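Local coordinates for ABC transporter, periplasmic substrate-binding protein (Thermotoga maritima, PDB 2HPG) that probably binds a solute in the periplasm and delivers it to a tripartite ATP-independent (TRAP) transporter in the membrane, at residues Q25-W30 with F135-G140; N39-I44 with K243-I248; K82-M87 with I228-V233; K110-P115 with E252-G257; G129-S134 with D236-L241. One frame throughout, in Å; residues are numbered along the deposited sequence.

Interaction 1. Residues Q25-W30 with F135-G140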
# COMPACT_ATOMS: atom_id res chain seq x y z
N GLN A 25 0.85 -4.74 -14.77
CA GLN A 25 0.05 -4.46 -15.96
C GLN A 25 -0.28 -2.97 -16.07
O GLN A 25 -0.23 -2.38 -17.16
CB GLN A 25 -1.25 -5.24 -15.91
CG GLN A 25 -1.12 -6.67 -16.28
CD GLN A 25 -2.43 -7.42 -16.19
OE1 GLN A 25 -3.28 -7.31 -17.09
NE2 GLN A 25 -2.61 -8.20 -15.12
N ALA A 26 -0.63 -2.40 -14.93
CA ALA A 26 -1.10 -1.03 -14.85
C ALA A 26 0.05 -0.05 -15.03
O ALA A 26 -0.11 1.00 -15.64
CB ALA A 26 -1.81 -0.78 -13.52
N PHE A 27 1.22 -0.38 -14.47
CA PHE A 27 2.41 0.45 -14.68
C PHE A 27 2.85 0.43 -16.14
O PHE A 27 3.31 1.44 -16.63
CB PHE A 27 3.58 0.03 -13.77
CG PHE A 27 3.41 0.43 -12.32
CD1 PHE A 27 3.62 1.73 -11.91
CD2 PHE A 27 3.03 -0.49 -11.38
CE1 PHE A 27 3.48 2.09 -10.58
CE2 PHE A 27 2.88 -0.14 -10.05
CZ PHE A 27 3.10 1.17 -9.66
N LEU A 28 2.70 -0.70 -16.83
CA LEU A 28 3.01 -0.80 -18.26
C LEU A 28 2.06 0.05 -19.12
O LEU A 28 2.47 0.62 -20.12
CB LEU A 28 2.99 -2.26 -18.72
CG LEU A 28 4.09 -3.15 -18.12
CD1 LEU A 28 3.79 -4.62 -18.34
CD2 LEU A 28 5.48 -2.78 -18.70
N LYS A 29 0.79 0.09 -18.73
CA LYS A 29 -0.21 0.98 -19.35
C LYS A 29 0.15 2.43 -19.15
O LYS A 29 0.04 3.23 -20.07
CB LYS A 29 -1.60 0.74 -18.74
CG LYS A 29 -2.34 -0.47 -19.27
CD LYS A 29 -3.83 -0.47 -18.79
CE LYS A 29 -4.64 0.70 -19.41
NZ LYS A 29 -6.10 0.75 -19.02
N TRP A 30 0.54 2.77 -17.93
CA TRP A 30 0.97 4.12 -17.62
C TRP A 30 2.19 4.54 -18.43
O TRP A 30 2.22 5.65 -18.98
CB TRP A 30 1.29 4.24 -16.14
CG TRP A 30 2.11 5.40 -15.78
CD1 TRP A 30 1.76 6.73 -15.86
CD2 TRP A 30 3.41 5.36 -15.20
NE1 TRP A 30 2.77 7.51 -15.37
CE2 TRP A 30 3.81 6.70 -14.99
CE3 TRP A 30 4.30 4.32 -14.87
CZ2 TRP A 30 5.06 7.03 -14.44
CZ3 TRP A 30 5.53 4.64 -14.31
CH2 TRP A 30 5.90 5.98 -14.10
N PHE A 135 -0.67 8.79 -5.17
CA PHE A 135 -1.02 7.77 -4.18
C PHE A 135 -2.42 7.17 -4.39
O PHE A 135 -3.03 6.68 -3.45
CB PHE A 135 -0.83 8.29 -2.73
CG PHE A 135 -1.67 9.50 -2.37
CD1 PHE A 135 -2.99 9.36 -1.91
CD2 PHE A 135 -1.12 10.78 -2.45
CE1 PHE A 135 -3.75 10.46 -1.57
CE2 PHE A 135 -1.89 11.92 -2.11
CZ PHE A 135 -3.20 11.75 -1.67
N TYR A 136 -2.90 7.17 -5.64
CA TYR A 136 -4.16 6.52 -6.00
C TYR A 136 -3.94 5.08 -6.45
O TYR A 136 -4.60 4.60 -7.39
CB TYR A 136 -4.82 7.27 -7.15
CG TYR A 136 -5.20 8.71 -6.87
CD1 TYR A 136 -5.25 9.23 -5.59
CD2 TYR A 136 -5.56 9.55 -7.92
CE1 TYR A 136 -5.60 10.55 -5.37
CE2 TYR A 136 -5.92 10.87 -7.70
CZ TYR A 136 -5.93 11.36 -6.44
OH TYR A 136 -6.28 12.68 -6.27
N TRP A 137 -3.03 4.40 -5.76
CA TRP A 137 -2.64 3.04 -6.11
C TRP A 137 -2.93 2.21 -4.89
O TRP A 137 -2.28 2.37 -3.87
CB TRP A 137 -1.16 2.99 -6.50
CG TRP A 137 -0.93 3.57 -7.86
CD1 TRP A 137 -0.97 4.89 -8.20
CD2 TRP A 137 -0.67 2.85 -9.06
NE1 TRP A 137 -0.76 5.03 -9.55
CE2 TRP A 137 -0.57 3.79 -10.10
CE3 TRP A 137 -0.52 1.49 -9.37
CZ2 TRP A 137 -0.31 3.42 -11.43
CZ3 TRP A 137 -0.26 1.13 -10.69
CH2 TRP A 137 -0.15 2.09 -11.69
N VAL A 138 -3.95 1.37 -4.99
CA VAL A 138 -4.47 0.66 -3.83
C VAL A 138 -4.44 -0.85 -4.09
O VAL A 138 -4.89 -1.32 -5.13
CB VAL A 138 -5.89 1.21 -3.50
CG1 VAL A 138 -6.68 0.28 -2.65
CG2 VAL A 138 -5.76 2.60 -2.82
N GLN A 139 -3.86 -1.60 -3.15
CA GLN A 139 -3.79 -3.05 -3.30
C GLN A 139 -4.99 -3.76 -2.68
O GLN A 139 -5.20 -4.95 -2.91
CB GLN A 139 -2.50 -3.57 -2.69
CG GLN A 139 -1.30 -3.43 -3.60
CD GLN A 139 -0.08 -4.02 -2.99
OE1 GLN A 139 -0.06 -5.20 -2.65
NE2 GLN A 139 0.96 -3.20 -2.83
N GLY A 140 -5.79 -3.03 -1.90
CA GLY A 140 -6.99 -3.60 -1.32
C GLY A 140 -6.88 -3.82 0.17
O GLY A 140 -5.84 -3.52 0.76
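The F27 ring lies over one face of the six-membered ring of W137, in an offset stack. The centroids are 4.1 Å apart and the planes are tilted by 17°. Each ring is shifted toward the rim of the other. CZ3 of W137 sits over the F27 face, and CZ of F27 sits over the indole. At the edge of the F27 ring, in its plane, is CE3 of W30. At the edge of the indole lie the backbone C of A26 and N of F27. This is helix-on-sheet packing in the periplasmic binding protein fold: helix 22-37 lies against strand 130-146.

W137 has CG anti to its carbonyl carbon (chi1 -75°), and this directs the indole at the helix. A26 adds a methyl contact, with its CB 3.7 Å from CZ3 of W137. The approach is oblique to the indole. All three residues are buried. No hydrogen bond joins the two segments. The polar end of the indole is satisfied by helix 243-278, where NE1 of W137 bonds to the carbonyl O of M253. Y23 meets the indole edge-to-face. The shortest approach between the segments is 3.4 Å, from CE2 of F27 to CZ3 of W137.

Interaction 2. Residues N39-I44 with K243-I248; sequences NGDVRI and KEYQKI
One hydrogen bond crosses between D41 and Y245. The hydroxyl OH of Y245 donates to OD2 of D41 at 3.1 Å. It comes from above the carboxylate, 39° out of that plane. The carboxylate and the phenol ring stand nearly perpendicular, at 86°.

The apolar contacts run along the same ring. CB of D41 lies 3.7 Å from CE2 of Y245. CG2 of V42 meets CD2 of Y245 at 3.8 Å. Y245 has CG anti to its carbonyl carbon (chi1 -69°), and the ring reaches from the helix to D41 and to V42 at the start of the strand. It thus carries both kinds of contact.

Helix 22-37 ends in a Schellman motif with N39, of positive phi, as its C-prime residue. D41 comes two residues later, and strand 42-47 then begins and pairs in parallel with strand 9-14. V42 also packs on V34 of helix 22-37, and Y245 touches T38. The contact therefore ties the start of helix 243-278 to this helix-to-strand connection.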
# COMPACT_ATOMS: atom_id res chain seq x y z
N ASN A 39 5.40 11.84 -27.15
CA ASN A 39 5.94 11.57 -28.48
C ASN A 39 7.24 10.79 -28.44
O ASN A 39 8.12 11.00 -29.29
CB ASN A 39 6.15 12.89 -29.27
CG ASN A 39 5.10 13.96 -28.96
OD1 ASN A 39 5.42 15.01 -28.40
ND2 ASN A 39 3.84 13.70 -29.32
N GLY A 40 7.40 9.90 -27.46
CA GLY A 40 8.61 9.10 -27.34
C GLY A 40 9.77 9.82 -26.65
O GLY A 40 10.84 9.23 -26.47
N ASP A 41 9.58 11.08 -26.26
CA ASP A 41 10.62 11.81 -25.55
C ASP A 41 10.86 11.32 -24.12
O ASP A 41 11.96 11.48 -23.61
CB ASP A 41 10.33 13.32 -25.53
CG ASP A 41 10.95 14.05 -26.72
OD1 ASP A 41 11.35 13.39 -27.70
OD2 ASP A 41 11.05 15.29 -26.66
N VAL A 42 9.84 10.78 -23.47
CA VAL A 42 10.01 10.15 -22.16
C VAL A 42 9.79 8.66 -22.33
O VAL A 42 8.72 8.24 -22.75
CB VAL A 42 9.06 10.72 -21.08
CG1 VAL A 42 9.21 9.97 -19.77
CG2 VAL A 42 9.31 12.22 -20.87
N ARG A 43 10.81 7.87 -22.05
CA ARG A 43 10.68 6.42 -22.02
C ARG A 43 10.66 6.01 -20.55
O ARG A 43 11.51 6.45 -19.77
CB ARG A 43 11.87 5.79 -22.72
CG ARG A 43 11.88 4.29 -22.65
CD ARG A 43 13.15 3.68 -23.22
NE ARG A 43 13.52 2.49 -22.47
CZ ARG A 43 14.28 1.49 -22.92
NH1 ARG A 43 14.76 1.49 -24.16
NH2 ARG A 43 14.56 0.47 -22.12
N ILE A 44 9.67 5.19 -20.17
CA ILE A 44 9.60 4.66 -18.80
C ILE A 44 9.77 3.16 -18.81
O ILE A 44 8.99 2.46 -19.42
CB ILE A 44 8.28 4.99 -18.11
CG1 ILE A 44 8.05 6.50 -18.11
CG2 ILE A 44 8.32 4.51 -16.61
CD1 ILE A 44 6.69 6.91 -17.64
N LYS A 243 7.52 21.31 -18.06
CA LYS A 243 6.26 21.32 -17.32
C LYS A 243 5.15 20.48 -17.96
O LYS A 243 4.39 19.83 -17.25
CB LYS A 243 5.76 22.75 -17.11
CG LYS A 243 6.63 23.56 -16.18
CD LYS A 243 6.39 23.18 -14.72
CE LYS A 243 7.29 23.98 -13.79
NZ LYS A 243 8.73 23.59 -13.97
N GLU A 244 5.05 20.49 -19.28
CA GLU A 244 4.04 19.71 -19.98
C GLU A 244 4.22 18.22 -19.68
O GLU A 244 3.25 17.48 -19.52
CB GLU A 244 4.14 19.92 -21.50
CG GLU A 244 2.95 19.35 -22.27
CD GLU A 244 3.25 18.97 -23.71
OE1 GLU A 244 4.23 19.49 -24.29
OE2 GLU A 244 2.49 18.16 -24.27
N TYR A 245 5.47 17.79 -19.63
CA TYR A 245 5.76 16.37 -19.38
C TYR A 245 5.55 16.03 -17.92
O TYR A 245 5.11 14.94 -17.59
CB TYR A 245 7.19 16.03 -19.80
CG TYR A 245 7.46 16.05 -21.29
CD1 TYR A 245 6.44 16.23 -22.22
CD2 TYR A 245 8.75 15.84 -21.77
CE1 TYR A 245 6.71 16.22 -23.60
CE2 TYR A 245 9.03 15.82 -23.13
CZ TYR A 245 8.01 16.03 -24.03
OH TYR A 245 8.32 16.01 -25.38
N GLN A 246 5.86 16.97 -17.04
CA GLN A 246 5.57 16.81 -15.63
C GLN A 246 4.09 16.51 -15.41
O GLN A 246 3.73 15.60 -14.64
CB GLN A 246 5.99 18.06 -14.85
CG GLN A 246 7.49 18.28 -14.79
CD GLN A 246 7.90 19.49 -13.96
OE1 GLN A 246 9.05 19.93 -14.02
NE2 GLN A 246 6.98 20.03 -13.19
N LYS A 247 3.23 17.26 -16.09
CA LYS A 247 1.78 17.10 -15.95
C LYS A 247 1.28 15.81 -16.56
O LYS A 247 0.43 15.16 -15.97
CB LYS A 247 1.02 18.29 -16.56
CG LYS A 247 0.93 19.49 -15.64
CD LYS A 247 -0.11 20.51 -16.11
CE LYS A 247 0.00 21.82 -15.34
NZ LYS A 247 -1.20 22.71 -15.52
N ILE A 248 1.78 15.45 -17.74
CA ILE A 248 1.43 14.18 -18.37
C ILE A 248 1.79 12.98 -17.48
O ILE A 248 1.00 12.05 -17.33
CB ILE A 248 2.15 14.00 -19.71
CG1 ILE A 248 1.59 14.99 -20.75
CG2 ILE A 248 1.98 12.55 -20.23
CD1 ILE A 248 2.55 15.31 -21.87

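Interaction 3. Residues K82-M87 with I228-V233; sequences KDIGVM and INFEIV
The 3-10 turns of 82-87 approach strand 218-234 most closely at M87 and I228, whose CA atoms are 7.4 Å apart. M87 is a selenomethionine in this crystal. Its chain bends at chi3 (34°), which carries CE to the strand. There CE meets CD1 of I228 at 3.7 Å. The same methyl lies 4.0 Å from CZ of F230, near the plane of the ring. SE of M87 is also at the ring edge, 5.3 Å from the centroid. This is a Met-aromatic contact made at the edge. Both M87 pairs cross at about a right angle.

One turn earlier, the I84 and F230 side chains run toward each other. CD1 of I84 meets CE1 of F230 at 3.7 Å, oblique to the ring. A water lies 2.9 Å from O of M87 and accepts from N of I228.

The site is in the core of the binding-protein fold. W120 and L124 of helix 115-128 cover I84, and the F135 ring meets F230. All four touching side chains are buried and apolar. With no direct hydrogen bond between the segments, the contact depends on shape and dispersion, the water being the polar link between the two backbones.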
# COMPACT_ATOMS: atom_id res chain seq x y z
N LYS A 82 7.27 12.50 9.32
CA LYS A 82 6.58 11.56 10.22
C LYS A 82 5.09 11.41 9.97
O LYS A 82 4.59 10.28 9.90
CB LYS A 82 6.79 11.96 11.69
CG LYS A 82 5.84 11.23 12.66
CD LYS A 82 6.02 11.65 14.13
CE LYS A 82 4.94 12.63 14.55
NZ LYS A 82 4.84 12.74 16.03
N ASP A 83 4.39 12.53 9.85
CA ASP A 83 2.94 12.53 9.87
C ASP A 83 2.27 11.84 8.69
O ASP A 83 1.14 11.35 8.83
CB ASP A 83 2.40 13.96 9.93
CG ASP A 83 2.56 14.59 11.29
OD1 ASP A 83 3.05 13.93 12.23
OD2 ASP A 83 2.17 15.77 11.41
N ILE A 84 2.93 11.81 7.54
CA ILE A 84 2.34 11.17 6.35
C ILE A 84 2.12 9.66 6.58
O ILE A 84 1.29 9.04 5.93
CB ILE A 84 3.19 11.43 5.09
CG1 ILE A 84 2.39 11.11 3.81
CG2 ILE A 84 4.48 10.63 5.12
CD1 ILE A 84 3.04 11.63 2.55
N GLY A 85 2.89 9.12 7.52
CA GLY A 85 2.79 7.74 7.99
C GLY A 85 1.46 7.33 8.60
O GLY A 85 1.18 6.14 8.74
N VAL A 86 0.63 8.31 8.94
CA VAL A 86 -0.72 8.03 9.42
C VAL A 86 -1.54 7.20 8.40
O VAL A 86 -2.46 6.45 8.79
CB VAL A 86 -1.48 9.36 9.80
CG1 VAL A 86 -1.91 10.09 8.57
CG2 VAL A 86 -2.68 9.03 10.71
N MSE A 87 -1.20 7.30 7.11
CA MSE A 87 -1.96 6.62 6.06
C MSE A 87 -1.65 5.11 5.91
O MSE A 87 -2.26 4.44 5.07
CB MSE A 87 -1.78 7.33 4.73
CG MSE A 87 -2.06 8.82 4.83
SE MSE A 87 -2.24 9.75 3.17
CE MSE A 87 -3.07 8.38 2.08
N ILE A 228 -2.35 1.58 0.67
CA ILE A 228 -2.24 2.70 -0.24
C ILE A 228 -0.77 2.82 -0.60
O ILE A 228 0.07 3.07 0.26
CB ILE A 228 -2.68 4.01 0.43
CG1 ILE A 228 -4.13 3.91 0.93
CG2 ILE A 228 -2.54 5.18 -0.54
CD1 ILE A 228 -4.47 5.00 1.97
N ASN A 229 -0.46 2.65 -1.87
CA ASN A 229 0.92 2.81 -2.32
C ASN A 229 1.17 4.24 -2.77
O ASN A 229 0.28 4.91 -3.32
CB ASN A 229 1.25 1.83 -3.43
CG ASN A 229 1.39 0.40 -2.92
OD1 ASN A 229 0.56 -0.46 -3.22
ND2 ASN A 229 2.43 0.16 -2.12
N PHE A 230 2.41 4.68 -2.54
CA PHE A 230 2.87 5.99 -2.98
C PHE A 230 3.90 5.80 -4.08
O PHE A 230 4.79 4.99 -3.96
CB PHE A 230 3.50 6.74 -1.82
CG PHE A 230 2.51 7.40 -0.94
CD1 PHE A 230 2.46 8.77 -0.85
CD2 PHE A 230 1.58 6.64 -0.23
CE1 PHE A 230 1.53 9.38 -0.04
CE2 PHE A 230 0.64 7.26 0.57
CZ PHE A 230 0.63 8.63 0.66
N GLU A 231 3.75 6.55 -5.16
CA GLU A 231 4.58 6.39 -6.34
C GLU A 231 5.51 7.59 -6.40
O GLU A 231 5.05 8.72 -6.57
CB GLU A 231 3.70 6.28 -7.59
CG GLU A 231 2.56 5.26 -7.47
CD GLU A 231 3.05 3.86 -7.13
OE1 GLU A 231 4.11 3.51 -7.67
OE2 GLU A 231 2.38 3.13 -6.34
N ILE A 232 6.80 7.35 -6.20
CA ILE A 232 7.76 8.44 -6.03
C ILE A 232 8.82 8.46 -7.13
O ILE A 232 9.13 7.42 -7.72
CB ILE A 232 8.44 8.41 -4.63
CG1 ILE A 232 9.31 7.16 -4.44
CG2 ILE A 232 7.38 8.48 -3.53
CD1 ILE A 232 10.14 7.16 -3.16
N VAL A 233 9.32 9.66 -7.43
CA VAL A 233 10.50 9.88 -8.27
C VAL A 233 11.39 10.95 -7.63
O VAL A 233 11.00 11.61 -6.68
CB VAL A 233 10.16 10.32 -9.73
CG1 VAL A 233 9.47 9.20 -10.51
CG2 VAL A 233 9.33 11.62 -9.77
O HOH W 1 -1.47 2.18 3.49

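Interaction 4. Residues K110-P115 with E252-G257; sequences KIKQSP and EMDKAG
K112 reaches across to D254 with an extended side chain. It leaves the helix with CG anti to the backbone N (chi1 -174°), and CB, CG, CD and CE run outward as an extended chain. None of these carbons comes within contact distance of 252-257. Along the way the side chain lies against F135 and Y136 of strand 130-146. At the tip, NZ donates to OD2 of D254 at 3.2 Å, forming a salt bridge. The ammonium is on the syn side of the carboxylate, 28° out of its plane.

The bridge links the last turn of helix 101-112 to helix 243-278, across the strand's Y136. It is a surface contact in the binding-protein fold. The other oxygen, OD1 of D254, accepts a hydrogen bond from OG of S134. An alanine at D254 would probably leave the K112 ammonium without this counter-charge and S134 OG without its acceptor. Beyond K112 the chain turns sharply: in one of its two conformers, OG of S114 bonds to O of I111 at 2.6 Å and caps N of M117.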
# COMPACT_ATOMS: atom_id res chain seq x y z
N LYS A 110 -9.70 13.86 -1.87
CA LYS A 110 -9.86 14.92 -0.89
C LYS A 110 -8.61 15.08 -0.06
O LYS A 110 -8.27 16.19 0.34
CB LYS A 110 -11.07 14.65 0.03
CG LYS A 110 -12.41 14.88 -0.66
CD LYS A 110 -12.74 16.39 -0.77
CE LYS A 110 -14.10 16.65 -1.46
NZ LYS A 110 -14.26 15.80 -2.70
N ILE A 111 -7.92 13.98 0.24
CA ILE A 111 -6.67 14.11 0.99
C ILE A 111 -5.64 14.87 0.13
O ILE A 111 -4.92 15.72 0.63
CB ILE A 111 -6.10 12.74 1.50
CG1 ILE A 111 -6.97 12.19 2.64
CG2 ILE A 111 -4.67 12.90 1.99
CD1 ILE A 111 -6.57 10.81 3.12
N LYS A 112 -5.63 14.59 -1.17
CA LYS A 112 -4.62 15.18 -2.04
C LYS A 112 -4.75 16.69 -2.11
O LYS A 112 -3.76 17.40 -2.00
CB LYS A 112 -4.70 14.61 -3.45
CG LYS A 112 -3.57 15.09 -4.35
CD LYS A 112 -3.70 14.50 -5.73
CE LYS A 112 -3.14 15.40 -6.84
NZ LYS A 112 -3.77 15.01 -8.13
N GLN A 113 -5.97 17.19 -2.28
CA GLN A 113 -6.19 18.63 -2.33
C GLN A 113 -6.21 19.31 -0.96
O GLN A 113 -6.33 20.52 -0.88
CB GLN A 113 -7.42 18.96 -3.17
CG GLN A 113 -8.72 18.42 -2.65
CD GLN A 113 -9.79 18.35 -3.72
OE1 GLN A 113 -9.61 17.71 -4.77
NE2 GLN A 113 -10.92 19.00 -3.47
N SER A 114 -6.03 18.55 0.13
CA SER A 114 -5.96 19.10 1.49
C SER A 114 -4.71 19.94 1.66
O SER A 114 -3.62 19.49 1.28
CB SER A 114 -5.94 17.96 2.53
OG SER A 114 -4.67 17.29 2.64
N PRO A 115 -4.82 21.15 2.25
CA PRO A 115 -3.63 21.91 2.62
C PRO A 115 -2.57 21.10 3.38
O PRO A 115 -1.38 21.24 3.11
CB PRO A 115 -4.19 23.01 3.53
CG PRO A 115 -5.58 23.21 3.06
CD PRO A 115 -6.06 21.89 2.55
N GLU A 252 -1.33 10.85 -15.98
CA GLU A 252 -1.47 9.51 -16.50
C GLU A 252 -1.35 8.43 -15.44
O GLU A 252 -1.95 7.35 -15.57
CB GLU A 252 -0.44 9.26 -17.59
CG GLU A 252 -0.76 9.99 -18.85
CD GLU A 252 -2.13 9.63 -19.37
OE1 GLU A 252 -2.49 8.43 -19.32
OE2 GLU A 252 -2.85 10.57 -19.80
N MSE A 253 -0.63 8.70 -14.37
CA MSE A 253 -0.51 7.67 -13.37
C MSE A 253 -1.56 7.74 -12.28
O MSE A 253 -1.89 6.71 -11.70
CB MSE A 253 0.87 7.65 -12.78
CG MSE A 253 1.39 6.24 -12.81
SE MSE A 253 2.39 5.98 -11.34
CE MSE A 253 3.97 5.13 -11.99
N ASP A 254 -2.08 8.93 -12.01
CA ASP A 254 -3.28 9.04 -11.17
C ASP A 254 -4.43 8.28 -11.83
O ASP A 254 -5.19 7.56 -11.17
CB ASP A 254 -3.69 10.50 -10.99
CG ASP A 254 -2.99 11.18 -9.84
OD1 ASP A 254 -2.47 10.53 -8.89
OD2 ASP A 254 -3.00 12.42 -9.86
N LYS A 255 -4.52 8.43 -13.15
CA LYS A 255 -5.51 7.76 -13.99
C LYS A 255 -5.36 6.24 -14.04
O LYS A 255 -6.34 5.50 -13.90
CB LYS A 255 -5.40 8.32 -15.39
CG LYS A 255 -6.26 7.66 -16.45
CD LYS A 255 -6.22 8.50 -17.74
CE LYS A 255 -7.12 7.91 -18.81
NZ LYS A 255 -6.90 6.44 -18.95
N ALA A 256 -4.13 5.77 -14.26
CA ALA A 256 -3.85 4.33 -14.24
C ALA A 256 -4.07 3.74 -12.86
O ALA A 256 -4.49 2.59 -12.72
CB ALA A 256 -2.41 4.07 -14.69
N GLY A 257 -3.76 4.54 -11.84
CA GLY A 257 -3.88 4.11 -10.46
C GLY A 257 -5.32 3.94 -10.01
O GLY A 257 -5.66 2.92 -9.42

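Interaction 5. Residues G129-S134 with D236-L241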
# COMPACT_ATOMS: atom_id res chain seq x y z
N GLY A 129 14.04 15.65 -1.25
CA GLY A 129 14.15 15.39 -2.68
C GLY A 129 13.20 14.35 -3.25
O GLY A 129 13.39 13.88 -4.38
N ILE A 130 12.15 14.00 -2.49
CA ILE A 130 11.18 12.99 -2.91
C ILE A 130 9.95 13.66 -3.52
O ILE A 130 9.29 14.45 -2.86
CB ILE A 130 10.70 12.13 -1.73
CG1 ILE A 130 11.88 11.38 -1.10
CG2 ILE A 130 9.59 11.15 -2.17
CD1 ILE A 130 11.59 10.86 0.30
N LYS A 131 9.67 13.34 -4.77
CA LYS A 131 8.46 13.80 -5.44
C LYS A 131 7.45 12.64 -5.47
O LYS A 131 7.73 11.57 -6.02
CB LYS A 131 8.80 14.25 -6.86
CG LYS A 131 7.63 14.54 -7.79
CD LYS A 131 6.81 15.72 -7.29
CE LYS A 131 5.58 15.92 -8.12
NZ LYS A 131 4.80 17.10 -7.65
N VAL A 132 6.28 12.87 -4.87
CA VAL A 132 5.14 11.94 -4.99
C VAL A 132 4.38 12.23 -6.29
O VAL A 132 3.83 13.31 -6.47
CB VAL A 132 4.21 12.07 -3.74
CG1 VAL A 132 2.99 11.15 -3.84
CG2 VAL A 132 4.99 11.76 -2.48
N LEU A 133 4.36 11.27 -7.22
CA LEU A 133 3.61 11.44 -8.45
C LEU A 133 2.14 11.05 -8.26
O LEU A 133 1.25 11.55 -8.96
CB LEU A 133 4.18 10.55 -9.56
CG LEU A 133 5.54 10.89 -10.15
CD1 LEU A 133 5.90 9.77 -11.10
CD2 LEU A 133 5.49 12.22 -10.89
N SER A 134 1.91 10.12 -7.34
CA SER A 134 0.56 9.63 -7.08
C SER A 134 0.49 8.75 -5.83
O SER A 134 1.47 8.08 -5.48
CB SER A 134 0.05 8.83 -8.28
OG SER A 134 -1.27 8.37 -8.06
N ASP A 236 14.57 16.32 -8.19
CA ASP A 236 15.55 16.93 -9.10
C ASP A 236 15.34 16.51 -10.54
O ASP A 236 15.32 17.34 -11.42
CB ASP A 236 16.99 16.58 -8.69
CG ASP A 236 17.43 17.29 -7.43
OD1 ASP A 236 16.91 18.39 -7.12
OD2 ASP A 236 18.32 16.74 -6.75
N TRP A 237 15.19 15.21 -10.77
CA TRP A 237 14.88 14.70 -12.10
C TRP A 237 13.53 15.19 -12.63
O TRP A 237 13.42 15.64 -13.77
CB TRP A 237 14.88 13.17 -12.10
CG TRP A 237 14.55 12.62 -13.44
CD1 TRP A 237 15.40 12.51 -14.49
CD2 TRP A 237 13.27 12.15 -13.90
NE1 TRP A 237 14.73 11.99 -15.58
CE2 TRP A 237 13.43 11.76 -15.24
CE3 TRP A 237 12.01 12.04 -13.31
CZ2 TRP A 237 12.38 11.25 -16.00
CZ3 TRP A 237 10.95 11.53 -14.07
CH2 TRP A 237 11.15 11.15 -15.41
N PHE A 238 12.49 15.04 -11.82
CA PHE A 238 11.15 15.46 -12.26
C PHE A 238 11.18 16.93 -12.69
O PHE A 238 10.68 17.27 -13.76
CB PHE A 238 10.13 15.25 -11.14
CG PHE A 238 8.71 15.41 -11.58
CD1 PHE A 238 8.15 14.50 -12.47
CD2 PHE A 238 7.93 16.47 -11.12
CE1 PHE A 238 6.83 14.63 -12.89
CE2 PHE A 238 6.61 16.61 -11.53
CZ PHE A 238 6.06 15.70 -12.41
N ASN A 239 11.79 17.77 -11.86
CA ASN A 239 11.90 19.21 -12.12
C ASN A 239 12.74 19.55 -13.36
O ASN A 239 12.57 20.61 -13.96
CB ASN A 239 12.48 19.93 -10.89
CG ASN A 239 11.54 19.93 -9.68
OD1 ASN A 239 10.34 19.67 -9.81
ND2 ASN A 239 12.09 20.24 -8.51
N SER A 240 13.64 18.64 -13.74
CA SER A 240 14.43 18.81 -14.96
C SER A 240 13.61 18.63 -16.23
O SER A 240 14.06 18.99 -17.32
CB SER A 240 15.58 17.80 -14.98
OG SER A 240 15.18 16.57 -15.57
N LEU A 241 12.42 18.04 -16.10
CA LEU A 241 11.55 17.81 -17.24
C LEU A 241 10.80 19.07 -17.56
O LEU A 241 10.56 19.88 -16.67
CB LEU A 241 10.50 16.75 -16.93
CG LEU A 241 10.82 15.26 -16.84
CD1 LEU A 241 9.51 14.54 -16.57
CD2 LEU A 241 11.47 14.72 -18.10
O HOH W 2 15.78 14.70 -6.01
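F238 is touched by two side chains of strand 130-146. CD2 of L133 comes within 3.4 Å of CE1 of F238, and CE of K131 within 3.6 Å of CE2 of F238. Both approaches are oblique to the ring. K131 bends at chi2 (64°), and its aliphatic chain follows the ring, with CG 3.9 Å from CD2 of F238. Its NZ goes on to a salt bridge with E250. A water joins the backbones, donating to O of G129 and accepting from N of D236.

An alanine in place of F238 would probably open a gap beside L133 and let the K131 chain turn more freely.

Further out, L133 and S134 both face E231 in a classic beta bulge that shapes the strand here. OG of S240 bonds to O of W237 at 2.7 Å. Helix 235-240 follows directly on strand 218-234, the antiparallel neighbour of strand 130-146. W237 touches L11 of strand 9-14, and F238 also touches Q246 and E250 of helix 243-278.

How the interactions relate
Interactions 1, 3 and 5 are buried and mainly apolar. Interaction 2 is partly buried, and interaction 4 lies at the surface. Their chemistry follows: an aromatic stack in 1, a Met-aromatic contact in 3 and aliphatic carbons against a ring in 5, but a tyrosine-carboxylate bond in 2 and a salt bridge in 4. Strand 130-146 serves interactions 1 and 5, and pairs with strand 218-234 of interaction 3. Backbone bonds between W137 and N229, and between L133 and E231, join them. Helix 243-278 carries 2 and 4. A link between D254 and S134 joins 4 and 5, while W30 packs on I44 between 1 and 2.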